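Local coordinates for vestitone reductase (Medicago sativa, PDB 2P4H), which catalyses the stereospecific, NADPH-dependent reduction of (3R)-vestitone to DMI, the penultimate step in making the phytoalexin medicarpin in alfalfa, at residues L187-G192 / A284-L289; V129-K134 / V153-W158; K293-D296 / D300-Y303; K169-F174 / I180-L185. All coordinates share one frame; numbering follows the deposited sequence.

Interaction 1. Residues L187-G192 / A284-L289; sequences LPFIVG and ARLPDL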
loop_
_atom_site.group_PDB
_atom_site.type_symbol
_atom_site.label_atom_id
_atom_site.label_comp_id
_atom_site.label_asym_id
_atom_site.label_seq_id
_atom_site.Cartn_x
_atom_site.Cartn_y
_atom_site.Cartn_z
ATOM N N LEU A 187 1.949 4.345 2.895
ATOM C CA LEU A 187 2.187 2.965 3.297
ATOM C C LEU A 187 3.632 2.499 3.259
ATOM O O LEU A 187 4.353 2.735 2.294
ATOM C CB LEU A 187 1.333 2.037 2.426
ATOM C CG LEU A 187 -0.171 2.331 2.436
ATOM C CD1 LEU A 187 -0.873 1.484 1.385
ATOM C CD2 LEU A 187 -0.739 2.050 3.814
ATOM N N PRO A 188 4.070 1.815 4.325
ATOM C CA PRO A 188 5.426 1.280 4.464
ATOM C C PRO A 188 5.435 -0.119 3.835
ATOM O O PRO A 188 4.707 -0.369 2.874
ATOM C CB PRO A 188 5.604 1.244 5.973
ATOM C CG PRO A 188 4.247 0.783 6.427
ATOM C CD PRO A 188 3.285 1.584 5.555
ATOM N N PHE A 189 6.257 -1.026 4.351
ATOM C CA PHE A 189 6.263 -2.390 3.824
ATOM C C PHE A 189 4.943 -3.025 4.264
ATOM O O PHE A 189 4.671 -3.129 5.463
ATOM C CB PHE A 189 7.429 -3.194 4.407
ATOM C CG PHE A 189 8.749 -2.929 3.743
ATOM C CD1 PHE A 189 9.184 -3.725 2.690
ATOM C CD2 PHE A 189 9.564 -1.886 4.176
ATOM C CE1 PHE A 189 10.416 -3.488 2.075
ATOM C CE2 PHE A 189 10.794 -1.641 3.567
ATOM C CZ PHE A 189 11.220 -2.444 2.516
ATOM N N ILE A 190 4.123 -3.428 3.297
ATOM C CA ILE A 190 2.829 -4.060 3.577
ATOM C C ILE A 190 3.043 -5.571 3.627
ATOM O O ILE A 190 3.513 -6.172 2.656
ATOM C CB ILE A 190 1.816 -3.703 2.483
ATOM C CG1 ILE A 190 1.703 -2.178 2.364
ATOM C CG2 ILE A 190 0.460 -4.320 2.803
ATOM C CD1 ILE A 190 0.923 -1.728 1.150
ATOM N N VAL A 191 2.680 -6.183 4.753
ATOM C CA VAL A 191 2.914 -7.611 4.957
ATOM C C VAL A 191 1.732 -8.348 5.587
ATOM O O VAL A 191 1.012 -7.793 6.412
ATOM C CB VAL A 191 4.163 -7.789 5.868
ATOM C CG1 VAL A 191 4.458 -9.264 6.111
ATOM C CG2 VAL A 191 5.366 -7.094 5.231
ATOM N N GLY A 192 1.546 -9.608 5.193
ATOM C CA GLY A 192 0.473 -10.426 5.739
ATOM C C GLY A 192 0.155 -11.565 4.796
ATOM O O GLY A 192 1.013 -11.989 4.023
ATOM N N ALA A 284 20.228 0.066 5.056
ATOM C CA ALA A 284 19.391 1.249 5.163
ATOM C C ALA A 284 18.456 1.162 6.365
ATOM O O ALA A 284 17.634 0.254 6.457
ATOM C CB ALA A 284 18.580 1.419 3.884
ATOM N N ARG A 285 18.596 2.110 7.284
ATOM C CA ARG A 285 17.751 2.165 8.472
ATOM C C ARG A 285 16.631 3.143 8.133
ATOM O O ARG A 285 16.809 4.358 8.229
ATOM C CB ARG A 285 18.551 2.680 9.675
ATOM C CG ARG A 285 19.746 1.813 10.069
ATOM C CD ARG A 285 19.336 0.617 10.923
ATOM N NE ARG A 285 20.472 -0.256 11.214
ATOM C CZ ARG A 285 20.419 -1.332 11.995
ATOM N NH1 ARG A 285 19.282 -1.682 12.582
ATOM N NH2 ARG A 285 21.506 -2.071 12.177
ATOM N N LEU A 286 15.482 2.614 7.725
ATOM C CA LEU A 286 14.354 3.454 7.337
ATOM C C LEU A 286 13.730 4.198 8.504
ATOM O O LEU A 286 13.784 3.750 9.645
ATOM C CB LEU A 286 13.294 2.608 6.635
ATOM C CG LEU A 286 13.800 1.897 5.380
ATOM C CD1 LEU A 286 12.710 0.987 4.840
ATOM C CD2 LEU A 286 14.219 2.924 4.338
ATOM N N PRO A 287 13.121 5.359 8.225
ATOM C CA PRO A 287 12.487 6.166 9.265
ATOM C C PRO A 287 11.158 5.607 9.744
ATOM O O PRO A 287 10.466 4.891 9.018
ATOM C CB PRO A 287 12.314 7.520 8.585
ATOM C CG PRO A 287 12.042 7.135 7.169
ATOM C CD PRO A 287 13.059 6.040 6.919
ATOM N N ASP A 288 10.823 5.933 10.985
ATOM C CA ASP A 288 9.557 5.533 11.575
ATOM C C ASP A 288 8.547 6.548 11.029
ATOM O O ASP A 288 8.745 7.759 11.164
ATOM C CB ASP A 288 9.664 5.627 13.105
ATOM C CG ASP A 288 8.370 5.267 13.824
ATOM O OD1 ASP A 288 7.462 4.678 13.202
ATOM O OD2 ASP A 288 8.274 5.561 15.034
ATOM N N LEU A 289 7.498 6.066 10.370
ATOM C CA LEU A 289 6.475 6.957 9.832
ATOM C C LEU A 289 5.395 7.063 10.910
ATOM O O LEU A 289 4.477 6.242 10.981
ATOM C CB LEU A 289 5.913 6.391 8.518
ATOM C CG LEU A 289 6.977 5.957 7.496
ATOM C CD1 LEU A 289 6.299 5.480 6.221
ATOM C CD2 LEU A 289 7.922 7.113 7.184
#
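Phe189 meets Leu286, and Pro188 meets Leu289, where the chain leaves the parallel Rossmann sheet for the small mixed sheet of this extended short-chain dehydrogenase/reductase. Strands 189-191 and 284-285 each run parallel to strand 219-226, and no hydrogen bond joins the segments 187-192 and 284-289 directly. Their backbones stay well apart, the closest CA atoms, those of Pro188 and Leu289, being 7.9 Å from one another; side chains cross the gap. The contacts are all apolar. At one end, CB of the Pro188 ring faces CD1 of Leu289 at a loose 4.3 Å. Further along, Phe189 reaches across with its CG beside the backbone N (chi1 -80°), bringing the rim of the ring to a methyl of Leu286; the two side chains cross at about a right angle. Several polar links go to strand 219-226: Leu286 O accepts from Arg221 NE and Pro287 O from His223 ND1, while the backbone of Phe189 bonds to His223 and Val225. His223 also touches Pro188, Leu286 and Leu289, and Phe222 packs edge-to-face with Phe189. The Phe189 side chain lies about 8 Å from that of Phe12, in the predicted NADP(+) site. The closest approach between the two segments is that of the Leu286 methyl CD1, 3.5 Å from Phe189 CE2, at the ring edge and in the ring plane.

Interaction 2. Residues V129-K134 / V153-W158; sequences VSFNGK and VKPFGW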
loop_
_atom_site.group_PDB
_atom_site.type_symbol
_atom_site.label_atom_id
_atom_site.label_comp_id
_atom_site.label_asym_id
_atom_site.label_seq_id
_atom_site.Cartn_x
_atom_site.Cartn_y
_atom_site.Cartn_z
ATOM N N VAL A 129 8.078 10.029 1.199
ATOM C CA VAL A 129 8.483 10.852 2.339
ATOM C C VAL A 129 9.900 10.594 2.847
ATOM O O VAL A 129 10.507 11.471 3.463
ATOM C CB VAL A 129 7.527 10.667 3.563
ATOM C CG1 VAL A 129 6.098 11.008 3.174
ATOM C CG2 VAL A 129 7.617 9.242 4.101
ATOM N N SER A 130 10.424 9.398 2.581
ATOM C CA SER A 130 11.735 8.993 3.090
ATOM C C SER A 130 13.007 9.550 2.457
ATOM O O SER A 130 14.083 9.438 3.046
ATOM C CB SER A 130 11.811 7.465 3.103
ATOM O OG SER A 130 10.760 6.917 3.885
ATOM N N PHE A 131 12.900 10.143 1.273
ATOM C CA PHE A 131 14.076 10.694 0.607
ATOM C C PHE A 131 14.055 12.217 0.659
ATOM O O PHE A 131 14.106 12.881 -0.376
ATOM C CB PHE A 131 14.131 10.230 -0.853
ATOM C CG PHE A 131 14.249 8.739 -1.017
ATOM C CD1 PHE A 131 13.115 7.929 -1.034
ATOM C CD2 PHE A 131 15.500 8.143 -1.155
ATOM C CE1 PHE A 131 13.227 6.549 -1.189
ATOM C CE2 PHE A 131 15.622 6.766 -1.309
ATOM C CZ PHE A 131 14.484 5.966 -1.326
ATOM N N ASN A 132 13.989 12.761 1.871
ATOM C CA ASN A 132 13.936 14.207 2.072
ATOM C C ASN A 132 15.296 14.887 2.224
ATOM O O ASN A 132 15.365 16.100 2.427
ATOM C CB ASN A 132 13.062 14.531 3.290
ATOM C CG ASN A 132 13.428 13.706 4.511
ATOM O OD1 ASN A 132 13.183 12.498 4.558
ATOM N ND2 ASN A 132 14.023 14.354 5.505
ATOM N N GLY A 133 16.371 14.112 2.127
ATOM C CA GLY A 133 17.702 14.682 2.243
ATOM C C GLY A 133 18.164 14.941 3.664
ATOM O O GLY A 133 19.342 15.211 3.900
ATOM N N LYS A 134 17.238 14.868 4.614
ATOM C CA LYS A 134 17.565 15.090 6.016
ATOM C C LYS A 134 17.694 13.750 6.734
ATOM O O LYS A 134 17.130 12.747 6.295
ATOM C CB LYS A 134 16.483 15.948 6.675
ATOM C CG LYS A 134 16.394 17.354 6.095
ATOM C CD LYS A 134 15.222 18.140 6.664
ATOM C CE LYS A 134 13.891 17.545 6.231
ATOM N NZ LYS A 134 12.740 18.361 6.709
ATOM N N VAL A 153 21.092 12.844 -7.156
ATOM C CA VAL A 153 21.865 11.887 -6.369
ATOM C C VAL A 153 21.587 10.440 -6.779
ATOM O O VAL A 153 22.467 9.579 -6.704
ATOM C CB VAL A 153 21.583 12.080 -4.864
ATOM C CG1 VAL A 153 22.311 11.023 -4.048
ATOM C CG2 VAL A 153 22.032 13.476 -4.436
ATOM N N LYS A 154 20.359 10.181 -7.212
ATOM C CA LYS A 154 19.945 8.863 -7.682
ATOM C C LYS A 154 20.193 7.671 -6.759
ATOM O O LYS A 154 20.840 6.694 -7.143
ATOM C CB LYS A 154 20.575 8.590 -9.052
ATOM C CG LYS A 154 20.097 9.556 -10.128
ATOM C CD LYS A 154 20.684 9.243 -11.496
ATOM C CE LYS A 154 22.182 9.481 -11.538
ATOM N NZ LYS A 154 22.707 9.342 -12.921
ATOM N N PRO A 155 19.669 7.729 -5.527
ATOM C CA PRO A 155 19.852 6.621 -4.587
ATOM C C PRO A 155 19.054 5.422 -5.087
ATOM O O PRO A 155 18.188 5.564 -5.953
ATOM C CB PRO A 155 19.295 7.183 -3.285
ATOM C CG PRO A 155 18.197 8.089 -3.771
ATOM C CD PRO A 155 18.875 8.808 -4.915
ATOM N N PHE A 156 19.341 4.242 -4.551
ATOM C CA PHE A 156 18.629 3.044 -4.972
ATOM C C PHE A 156 17.114 3.233 -4.877
ATOM O O PHE A 156 16.592 3.626 -3.834
ATOM C CB PHE A 156 19.049 1.848 -4.115
ATOM C CG PHE A 156 18.545 0.533 -4.633
ATOM C CD1 PHE A 156 18.994 0.038 -5.853
ATOM C CD2 PHE A 156 17.604 -0.199 -3.918
ATOM C CE1 PHE A 156 18.513 -1.168 -6.356
ATOM C CE2 PHE A 156 17.115 -1.408 -4.412
ATOM C CZ PHE A 156 17.570 -1.892 -5.633
ATOM N N GLY A 157 16.423 2.954 -5.980
ATOM C CA GLY A 157 14.975 3.080 -6.020
ATOM C C GLY A 157 14.461 4.488 -6.258
ATOM O O GLY A 157 13.274 4.756 -6.057
ATOM N N TRP A 158 15.333 5.387 -6.709
ATOM C CA TRP A 158 14.921 6.770 -6.937
ATOM C C TRP A 158 13.799 6.959 -7.955
ATOM O O TRP A 158 12.965 7.844 -7.784
ATOM C CB TRP A 158 16.120 7.642 -7.334
ATOM C CG TRP A 158 16.681 7.372 -8.693
ATOM C CD1 TRP A 158 17.602 6.422 -9.031
ATOM C CD2 TRP A 158 16.368 8.078 -9.899
ATOM N NE1 TRP A 158 17.886 6.498 -10.376
ATOM C CE2 TRP A 158 17.142 7.505 -10.932
ATOM C CE3 TRP A 158 15.509 9.142 -10.207
ATOM C CZ2 TRP A 158 17.084 7.960 -12.255
ATOM C CZ3 TRP A 158 15.449 9.595 -11.525
ATOM C CH2 TRP A 158 16.235 9.002 -12.532
#
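The phenyl ring of Phe131 is approached obliquely by Pro155 and by the carbonyl of Phe156. Pro155 CG sits 3.8 Å from Phe131 CD2 and equally near CE2, while Phe156 O comes to 4.0 Å from Phe131 CZ. Within 153-158, the Trp158 indole carries Lys154 CG on one face, 3.7 Å above the plane and offset toward the rim, and has Pro155 O in plane at its edge. The proline belongs to a type II beta turn from Pro155 to Trp158, closed by the bond from Trp158 N to Pro155 O (3.0 Å). Gly157 takes the positive phi (82°) of that turn and is also the N-cap of helix 158-177. Across from it, Phe131 holds CG beside its backbone N (chi1 -62°), which sends the ring from the 129-134 loop toward the proline. Leu150 of helix 147-153 touches Phe131, Pro155 and Trp158 alike. A serine in place of Phe131 would probably leave the Pro155 ring without its aromatic partner and open a gap between the loop and the turn. The helix that the turn starts soon carries Tyr160, first residue of a YxxxK sequence, which probably binds NADP(+), as in related enzymes; the side chains of Phe131 and Tyr160 are about 7 Å apart. With no hydrogen bond between the two segments, this surface contact rests on van der Waals contact of the ring with the proline and a backbone carbonyl, while position is fixed by the Trp158-Pro155 bond in the turn and by the backbone bonds of Phe131 to Ser145 OG and Asp146.

Interaction 3. Residues K293-D296 / D300-Y303; sequences KLVD and DFKY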
loop_
_atom_site.group_PDB
_atom_site.type_symbol
_atom_site.label_atom_id
_atom_site.label_comp_id
_atom_site.label_asym_id
_atom_site.label_seq_id
_atom_site.Cartn_x
_atom_site.Cartn_y
_atom_site.Cartn_z
ATOM N N LYS A 293 -1.313 10.620 13.820
ATOM C CA LYS A 293 -2.444 11.327 13.215
ATOM C C LYS A 293 -3.632 10.402 12.956
ATOM O O LYS A 293 -4.779 10.740 13.271
ATOM C CB LYS A 293 -2.011 12.000 11.910
ATOM C CG LYS A 293 -3.074 12.898 11.294
ATOM C CD LYS A 293 -2.602 13.459 9.959
ATOM C CE LYS A 293 -3.664 14.339 9.307
ATOM N NZ LYS A 293 -3.196 14.896 8.000
ATOM N N LEU A 294 -3.365 9.232 12.389
ATOM C CA LEU A 294 -4.431 8.282 12.100
ATOM C C LEU A 294 -5.069 7.738 13.381
ATOM O O LEU A 294 -6.285 7.559 13.446
ATOM C CB LEU A 294 -3.890 7.135 11.240
ATOM C CG LEU A 294 -4.871 6.037 10.818
ATOM C CD1 LEU A 294 -6.063 6.642 10.096
ATOM C CD2 LEU A 294 -4.154 5.043 9.918
ATOM N N VAL A 295 -4.251 7.478 14.396
ATOM C CA VAL A 295 -4.772 6.971 15.659
ATOM C C VAL A 295 -5.589 8.064 16.359
ATOM O O VAL A 295 -6.630 7.774 16.954
ATOM C CB VAL A 295 -3.622 6.476 16.572
ATOM C CG1 VAL A 295 -4.161 6.118 17.956
ATOM C CG2 VAL A 295 -2.961 5.249 15.943
ATOM N N ASP A 296 -5.125 9.313 16.276
ATOM C CA ASP A 296 -5.840 10.444 16.879
ATOM C C ASP A 296 -7.201 10.597 16.203
ATOM O O ASP A 296 -8.139 11.129 16.798
ATOM C CB ASP A 296 -5.077 11.767 16.691
ATOM C CG ASP A 296 -3.938 11.954 17.676
ATOM O OD1 ASP A 296 -3.848 11.199 18.664
ATOM O OD2 ASP A 296 -3.134 12.892 17.460
ATOM N N ASP A 300 -8.185 2.199 14.959
ATOM C CA ASP A 300 -7.475 1.305 15.866
ATOM C C ASP A 300 -6.889 0.144 15.081
ATOM O O ASP A 300 -7.602 -0.530 14.339
ATOM C CB ASP A 300 -8.420 0.754 16.939
ATOM C CG ASP A 300 -8.952 1.834 17.860
ATOM O OD1 ASP A 300 -9.689 2.719 17.380
ATOM O OD2 ASP A 300 -8.633 1.795 19.067
ATOM N N PHE A 301 -5.589 -0.081 15.239
ATOM C CA PHE A 301 -4.941 -1.192 14.559
ATOM C C PHE A 301 -5.321 -2.490 15.256
ATOM O O PHE A 301 -5.359 -2.564 16.486
ATOM C CB PHE A 301 -3.422 -1.015 14.543
ATOM C CG PHE A 301 -2.954 0.013 13.557
ATOM C CD1 PHE A 301 -2.949 1.364 13.885
ATOM C CD2 PHE A 301 -2.586 -0.367 12.271
ATOM C CE1 PHE A 301 -2.590 2.326 12.940
ATOM C CE2 PHE A 301 -2.226 0.585 11.317
ATOM C CZ PHE A 301 -2.229 1.933 11.651
ATOM N N LYS A 302 -5.595 -3.512 14.454
ATOM C CA LYS A 302 -6.016 -4.814 14.958
ATOM C C LYS A 302 -4.900 -5.842 15.128
ATOM O O LYS A 302 -4.968 -6.694 16.019
ATOM C CB LYS A 302 -7.081 -5.379 14.016
ATOM C CG LYS A 302 -7.523 -6.805 14.312
ATOM C CD LYS A 302 -8.608 -7.244 13.342
ATOM C CE LYS A 302 -9.028 -8.688 13.586
ATOM N NZ LYS A 302 -10.108 -9.118 12.658
ATOM N N TYR A 303 -3.864 -5.748 14.303
ATOM C CA TYR A 303 -2.784 -6.726 14.330
ATOM C C TYR A 303 -1.463 -6.306 14.955
ATOM O O TYR A 303 -1.089 -5.136 14.940
ATOM C CB TYR A 303 -2.536 -7.209 12.903
ATOM C CG TYR A 303 -3.781 -7.747 12.249
ATOM C CD1 TYR A 303 -4.193 -9.060 12.472
ATOM C CD2 TYR A 303 -4.574 -6.937 11.438
ATOM C CE1 TYR A 303 -5.360 -9.554 11.901
ATOM C CE2 TYR A 303 -5.747 -7.420 10.863
ATOM C CZ TYR A 303 -6.133 -8.731 11.098
ATOM O OH TYR A 303 -7.282 -9.217 10.525
#
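Leu294 and Val295, in the short helix 292-296, receive the ring of Phe301 from the loop leading to helix 305-319. Leu294 extends its CG opposite the backbone N (chi1 -179°) and then bends at chi2 (55°), a combination that brings CD2 to 4.0 Å from Phe301 CZ. The leucine and the ring cross at about a right angle, and the methyl arrives obliquely to the ring. Val295 supplies its CG2 branch, which lies near the ring plane at the edge, 4.2 Å from Phe301 CE1. Phe301 itself carries CG beside its backbone N (chi1 -75°), swinging the ring back over the short connection toward the helix. Phe299 in that connection packs edge-to-face with Phe301, and Pro251, Thr291 and Asp229 touch the same ring. Beyond it, Asp229 accepts hydrogen bonds from the backbone N of Lys302 and Tyr303, holding the loop against helix 227-239. The contact thus folds the loop back against the helix it follows: dispersion between two methyls and the aromatic ring joins the two segments, and the directional bonds that position the loop come from the neighbouring helix.

Interaction 4. Residues K169-F174 / I180-L185; sequences KAVLEF and IDVVTL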
loop_
_atom_site.group_PDB
_atom_site.type_symbol
_atom_site.label_atom_id
_atom_site.label_comp_id
_atom_site.label_asym_id
_atom_site.label_seq_id
_atom_site.Cartn_x
_atom_site.Cartn_y
_atom_site.Cartn_z
ATOM N N LYS A 169 1.424 14.187 -4.729
ATOM C CA LYS A 169 1.269 15.634 -4.731
ATOM C C LYS A 169 0.186 16.046 -5.720
ATOM O O LYS A 169 -0.633 16.914 -5.424
ATOM C CB LYS A 169 2.587 16.324 -5.091
ATOM C CG LYS A 169 3.630 16.259 -3.992
ATOM C CD LYS A 169 4.819 17.152 -4.305
ATOM C CE LYS A 169 5.789 17.217 -3.133
ATOM N NZ LYS A 169 6.900 18.174 -3.401
ATOM N N ALA A 170 0.174 15.414 -6.889
ATOM C CA ALA A 170 -0.816 15.741 -7.909
ATOM C C ALA A 170 -2.228 15.424 -7.424
ATOM O O ALA A 170 -3.161 16.201 -7.641
ATOM C CB ALA A 170 -0.513 14.980 -9.194
ATOM N N VAL A 171 -2.381 14.284 -6.763
ATOM C CA VAL A 171 -3.681 13.872 -6.244
ATOM C C VAL A 171 -4.202 14.853 -5.192
ATOM O O VAL A 171 -5.358 15.277 -5.239
ATOM C CB VAL A 171 -3.595 12.448 -5.635
ATOM C CG1 VAL A 171 -4.844 12.137 -4.823
ATOM C CG2 VAL A 171 -3.434 11.424 -6.752
ATOM N N LEU A 172 -3.352 15.221 -4.241
ATOM C CA LEU A 172 -3.761 16.149 -3.194
ATOM C C LEU A 172 -4.145 17.508 -3.778
ATOM O O LEU A 172 -5.161 18.093 -3.398
ATOM C CB LEU A 172 -2.632 16.309 -2.173
ATOM C CG LEU A 172 -2.346 15.069 -1.321
ATOM C CD1 LEU A 172 -0.990 15.205 -0.656
ATOM C CD2 LEU A 172 -3.450 14.896 -0.280
ATOM N N GLU A 173 -3.338 18.005 -4.709
ATOM C CA GLU A 173 -3.612 19.299 -5.320
ATOM C C GLU A 173 -4.902 19.291 -6.129
ATOM O O GLU A 173 -5.729 20.192 -5.992
ATOM C CB GLU A 173 -2.453 19.715 -6.219
ATOM C CG GLU A 173 -2.620 21.096 -6.833
ATOM C CD GLU A 173 -2.799 22.181 -5.784
ATOM O OE1 GLU A 173 -1.930 22.301 -4.896
ATOM O OE2 GLU A 173 -3.807 22.915 -5.849
ATOM N N PHE A 174 -5.072 18.279 -6.972
ATOM C CA PHE A 174 -6.274 18.187 -7.792
ATOM C C PHE A 174 -7.511 18.067 -6.912
ATOM O O PHE A 174 -8.523 18.719 -7.160
ATOM C CB PHE A 174 -6.199 16.983 -8.731
ATOM C CG PHE A 174 -7.328 16.925 -9.721
ATOM C CD1 PHE A 174 -7.222 17.563 -10.952
ATOM C CD2 PHE A 174 -8.510 16.260 -9.408
ATOM C CE1 PHE A 174 -8.281 17.541 -11.861
ATOM C CE2 PHE A 174 -9.575 16.230 -10.306
ATOM C CZ PHE A 174 -9.460 16.872 -11.537
ATOM N N ILE A 180 -12.885 17.497 -4.104
ATOM C CA ILE A 180 -13.065 16.061 -3.914
ATOM C C ILE A 180 -12.473 15.702 -2.555
ATOM O O ILE A 180 -11.371 16.142 -2.226
ATOM C CB ILE A 180 -12.344 15.245 -5.012
ATOM C CG1 ILE A 180 -12.879 15.646 -6.392
ATOM C CG2 ILE A 180 -12.563 13.754 -4.783
ATOM C CD1 ILE A 180 -12.182 14.956 -7.544
ATOM N N ASP A 181 -13.206 14.926 -1.762
ATOM C CA ASP A 181 -12.722 14.532 -0.440
ATOM C C ASP A 181 -11.677 13.435 -0.596
ATOM O O ASP A 181 -12.000 12.242 -0.610
ATOM C CB ASP A 181 -13.869 14.024 0.433
ATOM C CG ASP A 181 -13.502 13.986 1.905
ATOM O OD1 ASP A 181 -12.297 13.893 2.218
ATOM O OD2 ASP A 181 -14.420 14.045 2.751
ATOM N N VAL A 182 -10.421 13.856 -0.701
ATOM C CA VAL A 182 -9.305 12.946 -0.892
ATOM C C VAL A 182 -8.510 12.645 0.365
ATOM O O VAL A 182 -8.220 13.530 1.167
ATOM C CB VAL A 182 -8.310 13.511 -1.938
ATOM C CG1 VAL A 182 -7.049 12.647 -1.999
ATOM C CG2 VAL A 182 -8.974 13.580 -3.302
ATOM N N VAL A 183 -8.179 11.371 0.524
ATOM C CA VAL A 183 -7.335 10.919 1.617
ATOM C C VAL A 183 -6.225 10.129 0.941
ATOM O O VAL A 183 -6.475 9.394 -0.018
ATOM C CB VAL A 183 -8.071 9.973 2.600
ATOM C CG1 VAL A 183 -7.059 9.151 3.396
ATOM C CG2 VAL A 183 -8.929 10.784 3.548
ATOM N N THR A 184 -4.997 10.313 1.407
ATOM C CA THR A 184 -3.883 9.548 0.872
ATOM C C THR A 184 -3.306 8.776 2.046
ATOM O O THR A 184 -3.223 9.292 3.165
ATOM C CB THR A 184 -2.785 10.438 0.234
ATOM O OG1 THR A 184 -2.215 11.300 1.226
ATOM C CG2 THR A 184 -3.366 11.266 -0.897
ATOM N N LEU A 185 -2.942 7.524 1.802
ATOM C CA LEU A 185 -2.368 6.688 2.846
ATOM C C LEU A 185 -0.910 6.422 2.517
ATOM O O LEU A 185 -0.593 5.835 1.479
ATOM C CB LEU A 185 -3.132 5.366 2.958
ATOM C CG LEU A 185 -4.500 5.422 3.648
ATOM C CD1 LEU A 185 -5.264 4.133 3.392
ATOM C CD2 LEU A 185 -4.314 5.644 5.144
#
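Val171 packs against Val182 where helix 158-177 lies over strand 182-187 of the Rossmann sheet, the returning half of a beta-alpha-beta crossover from strand 119-125. The helix and strand segments run nearly antiparallel, at 161°, with their axes 8.7 Å apart. The tight part is in the middle. Val171 CG1 and Val182 CG1, each the branch opposite its own backbone N, meet at 3.6 Å. Two residues further along the strand, Leu172 sets CD2 at 3.7 Å from Thr184 CG2, the two side chains crossing at about a right angle; Val171 CG1 lies 4.3 Å from the same methyl. Thr184 places OG1 between its backbone N and carbonyl carbon (chi1 62°), turning CG2 to the leucine, while the hydroxyl is hydrogen-bonded to Glu168 of the same helix. A polar group buried under the helix is thereby given a partner. Toward the helix C terminus the packing is looser: Phe174 meets Ile180 with its ring edge, CE2 lying 4.0 Å from Ile180 CD1, near the ring plane. Lys169 and Glu173 are exposed and take no part, Lys169 making a cation-pi contact with Trp144. Around the contact, helix 95-111 flanks Phe174 and Ile180 through Leu108, Tyr122 of strand 119-125 touches Val171 and Thr184, and Arg246 of strand 245-248 touches Leu172 and Thr184, so the helix packs over strand 182-187 and both its neighbours in the sheet.

From the N terminus the contacts come in series, without nesting or crossing. Interaction 2 closes first, over 18 residues, and gathers the loop after strand 119-125 to the start of helix 158-177. Interaction 4 follows on that helix's far end, closing the short turn into strand 182-187. Interaction 1 opens directly after this strand and makes the long closure, 91 residues, bringing the segment before helix 292-296 back to the Rossmann sheet's exit. Interaction 3 then closes a three-residue link after that helix. Interactions 1 and 2 touch: Leu289 CD2 packs 3.8 Å from Val129 CG2, tying strand 288-289 to the loop after strand 119-125.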